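Local structure of type II restriction enzyme SfiI (2EZV) at residues E66-I70 with Y80-L86; P118-E122 with L186-K192; S202-K208 with I219-R225. The protein cuts double-stranded DNA at the sequence GGCCNNNNNGGCC, acting as a tetrameric type II restriction endonuclease. All coordinates share one frame; numbering follows the deposited sequence.

Interaction 1: E66-I70 with Y80-L86; sequences ETYPI and YKRVRWL
Tyr68 lies with one face of its ring against the indole of Trp85, whose CD1 stands 3.4 Å above the centre of the phenol ring. The planes are 41° apart, an oblique meeting of two side chains that run side by side. Trp85 belongs to strand 80-86 of the central mixed sheet in this PDDEXK-clan nuclease, and the loop after helix 49-62 adds a single beta bridge, Pro69 with Arg84, to that strand. Two backbone bonds flank the bridge: Trp85 N gives its proton to Tyr68 O at 2.8 Å, and Ile70 N reaches Val83 O at 3.1 Å. Ile70 approaches the indole at about a right angle and sets CG1 over the five-membered ring as a CH-pi contact, 3.6 Å from its centroid, while CG2 rests on Val83 CG1.

Polar groups fix the other end of the loop. Thr67 OG1, placed between the backbone N and the carbonyl carbon (chi1 66°), donates to Trp85 O at 2.8 Å. The Glu66 chain turns at chi2 (52°) to bring its carboxylate between Tyr80 and Arg84. OE1 meets the Tyr80 hydroxyl in the plane of the ring, and OE2 forms a salt bridge with Arg84 NH1; both are modelled very short, and the place of OE2 is less sure, so the lengths carry little weight. The other terminal nitrogen of Arg84, NH2, is bonded to Gln95 OE1 on the adjoining strand 93-104. A second subunit packs on the loop, its own Thr67 touching Thr67, and Arg82 forms a salt bridge with Glu63 of a third subunit. At the edge of the indole a water lies in its plane, accepting from Trp85 NE1 at 2.9 Å and giving a weak, 3.4 Å bond to Pro69 O.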
loop_
_atom_site.group_PDB
_atom_site.type_symbol
_atom_site.label_atom_id
_atom_site.label_comp_id
_atom_site.label_asym_id
_atom_site.label_seq_id
_atom_site.Cartn_x
_atom_site.Cartn_y
_atom_site.Cartn_z
ATOM N N GLU D 66 -8.644 -3.964 -1.439
ATOM C CA GLU D 66 -8.659 -3.595 -2.855
ATOM C C GLU D 66 -7.848 -4.564 -3.739
ATOM O O GLU D 66 -7.194 -5.477 -3.227
ATOM C CB GLU D 66 -8.127 -2.165 -2.985
ATOM C CG GLU D 66 -8.690 -1.377 -4.152
ATOM C CD GLU D 66 -10.202 -1.375 -4.197
ATOM O OE1 GLU D 66 -10.858 -0.794 -3.306
ATOM O OE2 GLU D 66 -10.736 -1.971 -5.144
ATOM N N THR D 67 -7.920 -4.383 -5.059
ATOM C CA THR D 67 -7.160 -5.234 -5.982
ATOM C C THR D 67 -6.419 -4.458 -7.072
ATOM O O THR D 67 -6.725 -3.301 -7.342
ATOM C CB THR D 67 -8.054 -6.291 -6.708
ATOM O OG1 THR D 67 -8.988 -5.633 -7.580
ATOM C CG2 THR D 67 -8.795 -7.156 -5.703
ATOM N N TYR D 68 -5.433 -5.133 -7.669
ATOM C CA TYR D 68 -4.607 -4.647 -8.775
ATOM C C TYR D 68 -5.061 -3.285 -9.306
ATOM O O TYR D 68 -5.843 -3.212 -10.251
ATOM C CB TYR D 68 -4.678 -5.698 -9.887
ATOM C CG TYR D 68 -3.699 -5.564 -11.030
ATOM C CD1 TYR D 68 -3.651 -6.541 -12.027
ATOM C CD2 TYR D 68 -2.811 -4.484 -11.115
ATOM C CE1 TYR D 68 -2.741 -6.453 -13.086
ATOM C CE2 TYR D 68 -1.894 -4.384 -12.168
ATOM C CZ TYR D 68 -1.864 -5.375 -13.149
ATOM O OH TYR D 68 -0.945 -5.310 -14.179
ATOM N N PRO D 69 -4.559 -2.190 -8.716
ATOM C CA PRO D 69 -4.938 -0.839 -9.144
ATOM C C PRO D 69 -4.600 -0.440 -10.584
ATOM O O PRO D 69 -3.580 -0.848 -11.154
ATOM C CB PRO D 69 -4.216 0.071 -8.134
ATOM C CG PRO D 69 -4.046 -0.799 -6.920
ATOM C CD PRO D 69 -3.657 -2.127 -7.550
ATOM N N ILE D 70 -5.476 0.375 -11.158
ATOM C CA ILE D 70 -5.274 0.901 -12.495
ATOM C C ILE D 70 -4.949 2.373 -12.269
ATOM O O ILE D 70 -5.553 3.027 -11.402
ATOM C CB ILE D 70 -6.542 0.752 -13.365
ATOM C CG1 ILE D 70 -6.636 -0.694 -13.866
ATOM C CG2 ILE D 70 -6.514 1.750 -14.519
ATOM C CD1 ILE D 70 -7.834 -0.985 -14.749
ATOM N N TYR D 80 -16.818 6.292 -2.203
ATOM C CA TYR D 80 -15.635 5.460 -2.397
ATOM C C TYR D 80 -15.565 4.966 -3.841
ATOM O O TYR D 80 -16.518 4.376 -4.344
ATOM C CB TYR D 80 -15.709 4.280 -1.429
ATOM C CG TYR D 80 -14.511 3.369 -1.449
ATOM C CD1 TYR D 80 -13.457 3.546 -0.550
ATOM C CD2 TYR D 80 -14.425 2.324 -2.370
ATOM C CE1 TYR D 80 -12.354 2.710 -0.567
ATOM C CE2 TYR D 80 -13.326 1.480 -2.394
ATOM C CZ TYR D 80 -12.293 1.673 -1.490
ATOM O OH TYR D 80 -11.215 0.816 -1.499
ATOM N N LYS D 81 -14.440 5.208 -4.508
ATOM C CA LYS D 81 -14.283 4.784 -5.894
ATOM C C LYS D 81 -12.841 4.409 -6.204
ATOM O O LYS D 81 -11.915 5.009 -5.681
ATOM C CB LYS D 81 -14.742 5.900 -6.843
ATOM N N ARG D 82 -12.663 3.413 -7.061
ATOM C CA ARG D 82 -11.340 2.968 -7.459
ATOM C C ARG D 82 -11.433 2.262 -8.800
ATOM O O ARG D 82 -12.305 1.418 -8.996
ATOM C CB ARG D 82 -10.747 1.992 -6.424
ATOM C CG ARG D 82 -10.356 2.598 -5.069
ATOM C CD ARG D 82 -9.265 3.676 -5.180
ATOM N NE ARG D 82 -8.889 4.177 -3.854
ATOM C CZ ARG D 82 -7.999 5.143 -3.623
ATOM N NH1 ARG D 82 -7.366 5.743 -4.632
ATOM N NH2 ARG D 82 -7.743 5.511 -2.372
ATOM N N VAL D 83 -10.553 2.630 -9.726
ATOM C CA VAL D 83 -10.495 1.986 -11.038
ATOM C C VAL D 83 -9.440 0.898 -10.811
ATOM O O VAL D 83 -8.323 1.203 -10.388
ATOM C CB VAL D 83 -10.001 2.961 -12.134
ATOM C CG1 VAL D 83 -10.023 2.267 -13.505
ATOM C CG2 VAL D 83 -10.869 4.225 -12.138
ATOM N N ARG D 84 -9.786 -0.357 -11.088
ATOM C CA ARG D 84 -8.872 -1.461 -10.821
ATOM C C ARG D 84 -9.118 -2.657 -11.739
ATOM O O ARG D 84 -10.070 -2.672 -12.504
ATOM C CB ARG D 84 -9.090 -1.923 -9.379
ATOM C CG ARG D 84 -10.505 -2.500 -9.202
ATOM C CD ARG D 84 -10.910 -2.831 -7.781
ATOM N NE ARG D 84 -12.133 -3.634 -7.812
ATOM C CZ ARG D 84 -12.763 -4.126 -6.746
ATOM N NH1 ARG D 84 -12.306 -3.894 -5.526
ATOM N NH2 ARG D 84 -13.834 -4.895 -6.908
ATOM N N TRP D 85 -8.244 -3.657 -11.649
ATOM C CA TRP D 85 -8.384 -4.890 -12.421
ATOM C C TRP D 85 -8.995 -5.909 -11.464
ATOM O O TRP D 85 -8.523 -6.073 -10.336
ATOM C CB TRP D 85 -7.028 -5.438 -12.881
ATOM C CG TRP D 85 -6.336 -4.662 -13.950
ATOM C CD1 TRP D 85 -5.253 -3.854 -13.802
ATOM C CD2 TRP D 85 -6.618 -4.703 -15.356
ATOM N NE1 TRP D 85 -4.829 -3.396 -15.028
ATOM C CE2 TRP D 85 -5.647 -3.903 -15.999
ATOM C CE3 TRP D 85 -7.592 -5.347 -16.136
ATOM C CZ2 TRP D 85 -5.618 -3.728 -17.389
ATOM C CZ3 TRP D 85 -7.562 -5.173 -17.522
ATOM C CH2 TRP D 85 -6.578 -4.369 -18.131
ATOM N N LEU D 86 -10.042 -6.587 -11.903
ATOM C CA LEU D 86 -10.667 -7.584 -11.064
ATOM C C LEU D 86 -10.391 -8.969 -11.642
ATOM O O LEU D 86 -10.942 -9.344 -12.675
ATOM C CB LEU D 86 -12.177 -7.344 -10.991
ATOM C CG LEU D 86 -12.986 -8.324 -10.129
ATOM C CD1 LEU D 86 -12.548 -8.182 -8.673
ATOM C CD2 LEU D 86 -14.486 -8.045 -10.274
HETATM O O HOH W 1 -2.930 -1.299 -14.476
#

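Interaction 2: P118-E122 with L186-K192; sequences PMDAE and LPHARLK
The lead-in to the beta hairpin of strands 121-124 and 131-134 packs here on the loop that leaves strand 176-186, passes through a 3-10 turn at Ala189-Arg190 and enters helix 192-195. Met119 is the central side chain. Bent at chi3 (71°), it tucks its methyl CE into the loop, 3.1 Å from both Pro187 O and His188 O and 3.5 Å from Pro187 CG, while SD lies near Lys192 CA. Its CB faces the backbone of Ala189. On the side of the central sheet, the Pro118 ring sets CG against Leu186 CB at 3.6 Å.

The turn has its own bracing. His188 ND1 accepts the backbone N-H of Arg190 at 2.9 Å in the imidazole plane, and NE2 is bonded to Pro140 O, which holds the ring's rotation.

Lys192 runs almost fully extended along Asp120 and bends only at chi4. Its NZ lies above the carbonyl plane of Asp120, 3.0 Å from O, and above the carboxylate plane of Glu122, 3.0 Å from OE1; the Lys192 and Glu122 side chains cross at about a right angle. Asn196 O is a further acceptor, while Asp120 OD1 turns elsewhere, to Ala136 N. Two carbonyl oxygens and a carboxylate round one ammonium group would probably keep Lys192 protonated and tie the start of its helix to the hairpin.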
loop_
_atom_site.group_PDB
_atom_site.type_symbol
_atom_site.label_atom_id
_atom_site.label_comp_id
_atom_site.label_asym_id
_atom_site.label_seq_id
_atom_site.Cartn_x
_atom_site.Cartn_y
_atom_site.Cartn_z
ATOM N N PRO D 118 -27.859 3.056 -11.117
ATOM C CA PRO D 118 -27.143 2.234 -12.103
ATOM C C PRO D 118 -27.864 1.953 -13.427
ATOM O O PRO D 118 -27.221 1.853 -14.474
ATOM C CB PRO D 118 -26.858 0.939 -11.334
ATOM C CG PRO D 118 -26.895 1.368 -9.887
ATOM C CD PRO D 118 -28.073 2.295 -9.877
ATOM N N MET D 119 -29.184 1.801 -13.380
ATOM C CA MET D 119 -29.963 1.533 -14.591
ATOM C C MET D 119 -31.245 2.361 -14.640
ATOM O O MET D 119 -31.730 2.811 -13.604
ATOM C CB MET D 119 -30.332 0.049 -14.668
ATOM C CG MET D 119 -31.130 -0.439 -13.476
ATOM S SD MET D 119 -31.810 -2.074 -13.748
ATOM C CE MET D 119 -30.313 -3.086 -13.680
ATOM N N ASP D 120 -31.793 2.558 -15.839
ATOM C CA ASP D 120 -33.034 3.318 -15.984
ATOM C C ASP D 120 -34.111 2.671 -15.120
ATOM O O ASP D 120 -34.263 1.448 -15.118
ATOM C CB ASP D 120 -33.508 3.334 -17.439
ATOM C CG ASP D 120 -32.483 3.917 -18.384
ATOM O OD1 ASP D 120 -31.695 4.788 -17.961
ATOM O OD2 ASP D 120 -32.474 3.510 -19.563
ATOM N N ALA D 121 -34.864 3.492 -14.397
ATOM C CA ALA D 121 -35.903 2.978 -13.515
ATOM C C ALA D 121 -37.310 3.322 -13.977
ATOM O O ALA D 121 -37.515 4.245 -14.760
ATOM C CB ALA D 121 -35.682 3.502 -12.105
ATOM N N GLU D 122 -38.275 2.564 -13.472
ATOM C CA GLU D 122 -39.685 2.749 -13.797
ATOM C C GLU D 122 -40.518 1.882 -12.855
ATOM O O GLU D 122 -40.246 0.693 -12.681
ATOM C CB GLU D 122 -39.951 2.353 -15.252
ATOM C CG GLU D 122 -39.646 0.898 -15.570
ATOM C CD GLU D 122 -39.393 0.662 -17.049
ATOM O OE1 GLU D 122 -38.416 1.238 -17.583
ATOM O OE2 GLU D 122 -40.166 -0.097 -17.675
ATOM N N LEU D 186 -26.342 -3.264 -6.716
ATOM C CA LEU D 186 -27.329 -2.880 -7.709
ATOM C C LEU D 186 -26.890 -3.340 -9.080
ATOM O O LEU D 186 -25.789 -3.027 -9.536
ATOM C CB LEU D 186 -27.550 -1.372 -7.698
ATOM C CG LEU D 186 -28.048 -0.830 -6.354
ATOM C CD1 LEU D 186 -28.409 0.639 -6.510
ATOM C CD2 LEU D 186 -29.252 -1.634 -5.872
ATOM N N PRO D 187 -27.761 -4.086 -9.767
ATOM C CA PRO D 187 -27.468 -4.606 -11.097
ATOM C C PRO D 187 -27.072 -3.572 -12.146
ATOM O O PRO D 187 -27.663 -2.492 -12.250
ATOM C CB PRO D 187 -28.740 -5.381 -11.456
ATOM C CG PRO D 187 -29.803 -4.691 -10.655
ATOM C CD PRO D 187 -29.126 -4.448 -9.345
ATOM N N HIS D 188 -26.047 -3.920 -12.915
ATOM C CA HIS D 188 -25.548 -3.064 -13.975
ATOM C C HIS D 188 -26.657 -2.800 -14.999
ATOM O O HIS D 188 -27.589 -3.598 -15.155
ATOM C CB HIS D 188 -24.349 -3.747 -14.643
ATOM C CG HIS D 188 -23.681 -2.919 -15.694
ATOM N ND1 HIS D 188 -24.196 -2.770 -16.964
ATOM C CD2 HIS D 188 -22.532 -2.205 -15.668
ATOM C CE1 HIS D 188 -23.390 -2.003 -17.676
ATOM N NE2 HIS D 188 -22.374 -1.646 -16.912
ATOM N N ALA D 189 -26.552 -1.671 -15.690
ATOM C CA ALA D 189 -27.527 -1.288 -16.699
ATOM C C ALA D 189 -27.870 -2.444 -17.648
ATOM O O ALA D 189 -29.038 -2.671 -17.952
ATOM C CB ALA D 189 -26.997 -0.093 -17.496
ATOM N N ARG D 190 -26.854 -3.172 -18.106
ATOM C CA ARG D 190 -27.055 -4.294 -19.026
ATOM C C ARG D 190 -28.075 -5.313 -18.540
ATOM O O ARG D 190 -28.567 -6.124 -19.333
ATOM C CB ARG D 190 -25.748 -5.044 -19.276
ATOM C CG ARG D 190 -24.824 -4.443 -20.314
ATOM C CD ARG D 190 -23.700 -5.435 -20.594
ATOM N NE ARG D 190 -24.229 -6.655 -21.185
ATOM C CZ ARG D 190 -23.564 -7.800 -21.286
ATOM N NH1 ARG D 190 -22.325 -7.902 -20.826
ATOM N NH2 ARG D 190 -24.139 -8.850 -21.858
ATOM N N LEU D 191 -28.378 -5.272 -17.245
ATOM C CA LEU D 191 -29.306 -6.210 -16.627
ATOM C C LEU D 191 -30.725 -5.675 -16.439
ATOM O O LEU D 191 -31.524 -6.274 -15.716
ATOM C CB LEU D 191 -28.746 -6.647 -15.269
ATOM C CG LEU D 191 -27.388 -7.351 -15.328
ATOM C CD1 LEU D 191 -26.778 -7.444 -13.938
ATOM C CD2 LEU D 191 -27.571 -8.728 -15.942
ATOM N N LYS D 192 -31.045 -4.563 -17.092
ATOM C CA LYS D 192 -32.372 -3.972 -16.961
ATOM C C LYS D 192 -33.512 -4.936 -17.278
ATOM O O LYS D 192 -34.433 -5.088 -16.480
ATOM C CB LYS D 192 -32.498 -2.719 -17.838
ATOM C CG LYS D 192 -33.872 -2.088 -17.754
ATOM C CD LYS D 192 -33.892 -0.675 -18.302
ATOM C CE LYS D 192 -35.306 -0.119 -18.250
ATOM N NZ LYS D 192 -35.941 -0.310 -16.908
#

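Interaction 3: S202-K208 with I219-R225; sequences SFFGAGK and IRVYFDR. With nucleotides of chain B; nucleotides of chain A.
Backbone bonds join Phe203 to Tyr222 and Gly205 to Arg220. Phe203 O receives the N-H of Tyr222 at 2.8 Å, close to straight at 167°, just where strand 219-221 gives way to helix 223-229. Gly205 N gives a weak, bent bond to Arg220 O; the return bond is long and doubtful.

Apolar contacts gather round Phe204 and Val221, which share one face of the sheet. Phe204 CD2 lies 3.5 Å from Ile219 CD1, and the Phe204 side chain also lies alongside Val221, while its ring edge meets Arg220 O in plane. Phe203 CD2 touches Val221 CG1 next to it.

The strands are neighbours in the three-stranded antiparallel sheet 110-112, 219-221, 204-206, whose other face, that of Arg220, meets the bound DNA. Tyr222 lays the edge of its ring against Gly205 CA on this side, where the glycine has no side chain.

Contacts to the DNA are the polar group. Arg220, extended from CG to NE, sends two prongs to the major-groove edge of guanine DG6 of chain B: NH1 to N7 at 3.1 Å and NH2 to O6 at 2.8 Å. Ala206 O, in the guanidinium plane, takes a second bond from NH1 at 3.2 Å and so steadies the group's rotation. Lys208 bends at chi3 and chi4 to bring NZ to O6 of DG15 of chain A at 2.7 Å, with a weak bond to N7. At the backbone of the DNA, Ala206 N donates to OP2 of DG5 of chain B at 2.9 Å; a water bonded to the same OP2 also donates to Ala206 O and accepts from Tyr222 OH.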
loop_
_atom_site.group_PDB
_atom_site.type_symbol
_atom_site.label_atom_id
_atom_site.label_comp_id
_atom_site.label_asym_id
_atom_site.label_seq_id
_atom_site.Cartn_x
_atom_site.Cartn_y
_atom_site.Cartn_z
ATOM N N SER D 202 -40.210 -4.503 -10.368
ATOM C CA SER D 202 -39.024 -3.764 -9.940
ATOM C C SER D 202 -38.909 -3.680 -8.418
ATOM O O SER D 202 -39.840 -4.040 -7.689
ATOM C CB SER D 202 -39.070 -2.339 -10.478
ATOM O OG SER D 202 -39.933 -1.553 -9.669
ATOM N N PHE D 203 -37.759 -3.195 -7.948
ATOM C CA PHE D 203 -37.535 -3.022 -6.520
ATOM C C PHE D 203 -37.432 -1.536 -6.191
ATOM O O PHE D 203 -37.025 -1.158 -5.096
ATOM C CB PHE D 203 -36.272 -3.768 -6.055
ATOM C CG PHE D 203 -35.086 -3.596 -6.962
ATOM C CD1 PHE D 203 -34.544 -4.689 -7.625
ATOM C CD2 PHE D 203 -34.507 -2.346 -7.151
ATOM C CE1 PHE D 203 -33.443 -4.541 -8.463
ATOM C CE2 PHE D 203 -33.406 -2.190 -7.988
ATOM C CZ PHE D 203 -32.874 -3.290 -8.645
ATOM N N PHE D 204 -37.812 -0.699 -7.151
ATOM C CA PHE D 204 -37.778 0.750 -6.976
ATOM C C PHE D 204 -39.031 1.258 -6.269
ATOM O O PHE D 204 -40.033 0.546 -6.172
ATOM C CB PHE D 204 -37.633 1.431 -8.335
ATOM C CG PHE D 204 -36.303 1.190 -8.987
ATOM C CD1 PHE D 204 -36.229 0.662 -10.272
ATOM C CD2 PHE D 204 -35.122 1.487 -8.312
ATOM C CE1 PHE D 204 -34.995 0.434 -10.878
ATOM C CE2 PHE D 204 -33.887 1.265 -8.904
ATOM C CZ PHE D 204 -33.819 0.737 -10.190
ATOM N N GLY D 205 -38.968 2.488 -5.767
ATOM C CA GLY D 205 -40.106 3.068 -5.068
ATOM C C GLY D 205 -40.159 4.585 -5.168
ATOM O O GLY D 205 -39.322 5.203 -5.833
ATOM N N ALA D 206 -41.140 5.195 -4.511
ATOM C CA ALA D 206 -41.279 6.645 -4.544
ATOM C C ALA D 206 -40.083 7.318 -3.872
ATOM O O ALA D 206 -39.662 6.917 -2.782
ATOM C CB ALA D 206 -42.573 7.062 -3.853
ATOM N N GLY D 207 -39.544 8.340 -4.531
ATOM C CA GLY D 207 -38.404 9.069 -3.997
ATOM C C GLY D 207 -38.673 9.748 -2.664
ATOM O O GLY D 207 -39.820 9.928 -2.267
ATOM N N LYS D 208 -37.604 10.129 -1.971
ATOM C CA LYS D 208 -37.716 10.783 -0.670
ATOM C C LYS D 208 -37.875 12.293 -0.841
ATOM O O LYS D 208 -38.001 13.034 0.136
ATOM C CB LYS D 208 -36.475 10.469 0.177
ATOM C CG LYS D 208 -36.461 11.114 1.556
ATOM C CD LYS D 208 -35.168 10.801 2.289
ATOM C CE LYS D 208 -35.292 9.574 3.171
ATOM N NZ LYS D 208 -35.988 9.900 4.446
ATOM N N ILE D 219 -35.103 8.529 -6.052
ATOM C CA ILE D 219 -35.729 7.220 -6.165
ATOM C C ILE D 219 -35.357 6.358 -4.963
ATOM O O ILE D 219 -34.353 6.608 -4.294
ATOM C CB ILE D 219 -35.289 6.509 -7.462
ATOM C CG1 ILE D 219 -36.155 5.273 -7.708
ATOM C CG2 ILE D 219 -33.840 6.086 -7.350
ATOM C CD1 ILE D 219 -36.036 4.723 -9.114
ATOM N N ARG D 220 -36.177 5.350 -4.688
ATOM C CA ARG D 220 -35.938 4.445 -3.574
ATOM C C ARG D 220 -35.764 3.013 -4.068
ATOM O O ARG D 220 -36.251 2.653 -5.141
ATOM C CB ARG D 220 -37.107 4.479 -2.590
ATOM C CG ARG D 220 -36.924 5.380 -1.381
ATOM C CD ARG D 220 -37.902 4.968 -0.280
ATOM N NE ARG D 220 -37.728 5.719 0.963
ATOM C CZ ARG D 220 -38.254 6.917 1.207
ATOM N NH1 ARG D 220 -39.000 7.524 0.292
ATOM N NH2 ARG D 220 -38.028 7.510 2.371
ATOM N N VAL D 221 -35.058 2.210 -3.275
ATOM C CA VAL D 221 -34.831 0.799 -3.567
ATOM C C VAL D 221 -35.276 0.060 -2.316
ATOM O O VAL D 221 -34.808 0.363 -1.218
ATOM C CB VAL D 221 -33.342 0.482 -3.806
ATOM C CG1 VAL D 221 -33.153 -1.018 -3.946
ATOM C CG2 VAL D 221 -32.844 1.203 -5.047
ATOM N N TYR D 222 -36.178 -0.901 -2.463
ATOM C CA TYR D 222 -36.645 -1.618 -1.295
ATOM C C TYR D 222 -35.966 -2.957 -1.082
ATOM O O TYR D 222 -35.940 -3.814 -1.962
ATOM C CB TYR D 222 -38.171 -1.769 -1.338
ATOM C CG TYR D 222 -38.875 -0.476 -0.993
ATOM C CD1 TYR D 222 -38.911 0.581 -1.900
ATOM C CD2 TYR D 222 -39.435 -0.279 0.272
ATOM C CE1 TYR D 222 -39.478 1.805 -1.559
ATOM C CE2 TYR D 222 -40.007 0.948 0.628
ATOM C CZ TYR D 222 -40.021 1.983 -0.295
ATOM O OH TYR D 222 -40.565 3.203 0.045
ATOM N N PHE D 223 -35.412 -3.119 0.113
ATOM C CA PHE D 223 -34.697 -4.330 0.480
ATOM C C PHE D 223 -35.442 -5.608 0.122
ATOM O O PHE D 223 -34.965 -6.396 -0.697
ATOM C CB PHE D 223 -34.370 -4.312 1.980
ATOM C CG PHE D 223 -33.410 -3.211 2.387
ATOM C CD1 PHE D 223 -32.926 -3.142 3.694
ATOM C CD2 PHE D 223 -32.998 -2.246 1.475
ATOM C CE1 PHE D 223 -32.048 -2.126 4.082
ATOM C CE2 PHE D 223 -32.123 -1.229 1.852
ATOM C CZ PHE D 223 -31.648 -1.170 3.160
ATOM N N ASP D 224 -36.613 -5.803 0.725
ATOM C CA ASP D 224 -37.409 -7.001 0.486
ATOM C C ASP D 224 -37.654 -7.296 -1.000
ATOM O O ASP D 224 -37.643 -8.454 -1.410
ATOM C CB ASP D 224 -38.744 -6.906 1.242
ATOM C CG ASP D 224 -39.812 -6.136 0.471
ATOM O OD1 ASP D 224 -39.540 -5.004 0.008
ATOM O OD2 ASP D 224 -40.939 -6.671 0.335
ATOM N N ARG D 225 -37.863 -6.265 -1.811
ATOM C CA ARG D 225 -38.095 -6.485 -3.236
ATOM C C ARG D 225 -36.801 -6.826 -3.985
ATOM O O ARG D 225 -36.836 -7.459 -5.041
ATOM C CB ARG D 225 -38.732 -5.248 -3.872
ATOM C CG ARG D 225 -40.231 -5.137 -3.646
ATOM C CD ARG D 225 -40.835 -4.034 -4.498
ATOM N NE ARG D 225 -41.300 -2.911 -3.689
ATOM C CZ ARG D 225 -41.230 -1.640 -4.067
ATOM N NH1 ARG D 225 -40.715 -1.327 -5.247
ATOM N NH2 ARG D 225 -41.677 -0.684 -3.264
ATOM P P DG B 6 -46.410 10.439 -3.015
ATOM O OP1 DG B 6 -47.722 10.677 -3.666
ATOM O OP2 DG B 6 -45.212 10.210 -3.864
ATOM O "O5'" DG B 6 -46.142 11.675 -2.036
ATOM C "C5'" DG B 6 -45.770 11.439 -0.679
ATOM C "C4'" DG B 6 -45.284 12.699 0.002
ATOM O "O4'" DG B 6 -44.432 12.277 1.095
ATOM C "C3'" DG B 6 -44.391 13.589 -0.873
ATOM O "O3'" DG B 6 -44.256 14.859 -0.210
ATOM C "C2'" DG B 6 -43.029 12.951 -0.684
ATOM C "C1'" DG B 6 -43.090 12.618 0.792
ATOM N N9 DG B 6 -42.196 11.587 1.308
ATOM C C8 DG B 6 -41.459 10.668 0.599
ATOM N N7 DG B 6 -40.693 9.933 1.360
ATOM C C5 DG B 6 -40.956 10.384 2.649
ATOM C C6 DG B 6 -40.424 9.973 3.899
ATOM O O6 DG B 6 -39.580 9.098 4.131
ATOM N N1 DG B 6 -40.976 10.698 4.951
ATOM C C2 DG B 6 -41.914 11.692 4.821
ATOM N N2 DG B 6 -42.324 12.280 5.953
ATOM N N3 DG B 6 -42.412 12.082 3.666
ATOM C C4 DG B 6 -41.893 11.392 2.631
ATOM P P DG B 5 -44.693 3.850 -2.944
ATOM O OP1 DG B 5 -45.268 3.392 -4.232
ATOM O OP2 DG B 5 -43.231 4.062 -2.832
ATOM O "O5'" DG B 5 -45.416 5.212 -2.554
ATOM C "C5'" DG B 5 -45.300 5.711 -1.233
ATOM C "C4'" DG B 5 -46.046 7.014 -1.067
ATOM O "O4'" DG B 5 -45.917 7.367 0.325
ATOM C "C3'" DG B 5 -45.505 8.216 -1.842
ATOM O "O3'" DG B 5 -46.580 9.174 -2.019
ATOM C "C2'" DG B 5 -44.425 8.732 -0.906
ATOM C "C1'" DG B 5 -45.000 8.439 0.479
ATOM N N9 DG B 5 -44.031 8.021 1.486
ATOM C C8 DG B 5 -42.978 7.150 1.331
ATOM N N7 DG B 5 -42.315 6.947 2.437
ATOM C C5 DG B 5 -42.963 7.736 3.375
ATOM C C6 DG B 5 -42.703 7.932 4.762
ATOM O O6 DG B 5 -41.814 7.426 5.464
ATOM N N1 DG B 5 -43.610 8.823 5.329
ATOM C C2 DG B 5 -44.636 9.446 4.654
ATOM N N2 DG B 5 -45.410 10.276 5.370
ATOM N N3 DG B 5 -44.886 9.271 3.370
ATOM C C4 DG B 5 -44.019 8.411 2.798
ATOM P P DG A 15 -32.213 9.307 9.630
ATOM O OP1 DG A 15 -31.145 8.758 10.505
ATOM O OP2 DG A 15 -33.047 8.384 8.821
ATOM O "O5'" DG A 15 -33.173 10.203 10.537
ATOM C "C5'" DG A 15 -32.662 11.343 11.231
ATOM C "C4'" DG A 15 -33.785 12.228 11.728
ATOM O "O4'" DG A 15 -34.494 12.805 10.599
ATOM C "C3'" DG A 15 -34.847 11.458 12.511
ATOM O "O3'" DG A 15 -35.475 12.324 13.471
ATOM C "C2'" DG A 15 -35.813 11.030 11.421
ATOM C "C1'" DG A 15 -35.797 12.235 10.495
ATOM N N9 DG A 15 -36.064 11.948 9.087
ATOM C C8 DG A 15 -35.440 11.007 8.310
ATOM N N7 DG A 15 -35.882 10.980 7.082
ATOM C C5 DG A 15 -36.861 11.961 7.046
ATOM C C6 DG A 15 -37.695 12.390 5.974
ATOM O O6 DG A 15 -37.729 11.979 4.808
ATOM N N1 DG A 15 -38.552 13.409 6.369
ATOM C C2 DG A 15 -38.606 13.950 7.628
ATOM N N2 DG A 15 -39.508 14.930 7.800
ATOM N N3 DG A 15 -37.836 13.560 8.638
ATOM C C4 DG A 15 -36.992 12.568 8.277
HETATM O O HOH W 2 -41.119 5.136 -1.711
#

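How the interactions relate
All three contacts are largely buried, but they sit in different places. Interaction 1 edges the central sheet and faces other subunits, whereas interactions 2 and 3 touch no other protein chain. Interaction 1 lies across the chain's centre from interaction 3, about 17 Å away at the nearest atoms. Interactions 2 and 3 adjoin: Ala121 CB packs on Ile219 CD1 and Phe204 CE1, and Pro187 meets Phe203, so the hairpin and the loop after strand 176-186 both pack against the segments that read the DNA. The polar chemistry follows place: Glu66 serves side chains within the protein, Lys192 is used up on protein oxygens, and Arg220 and Lys208 spend their charge on guanines.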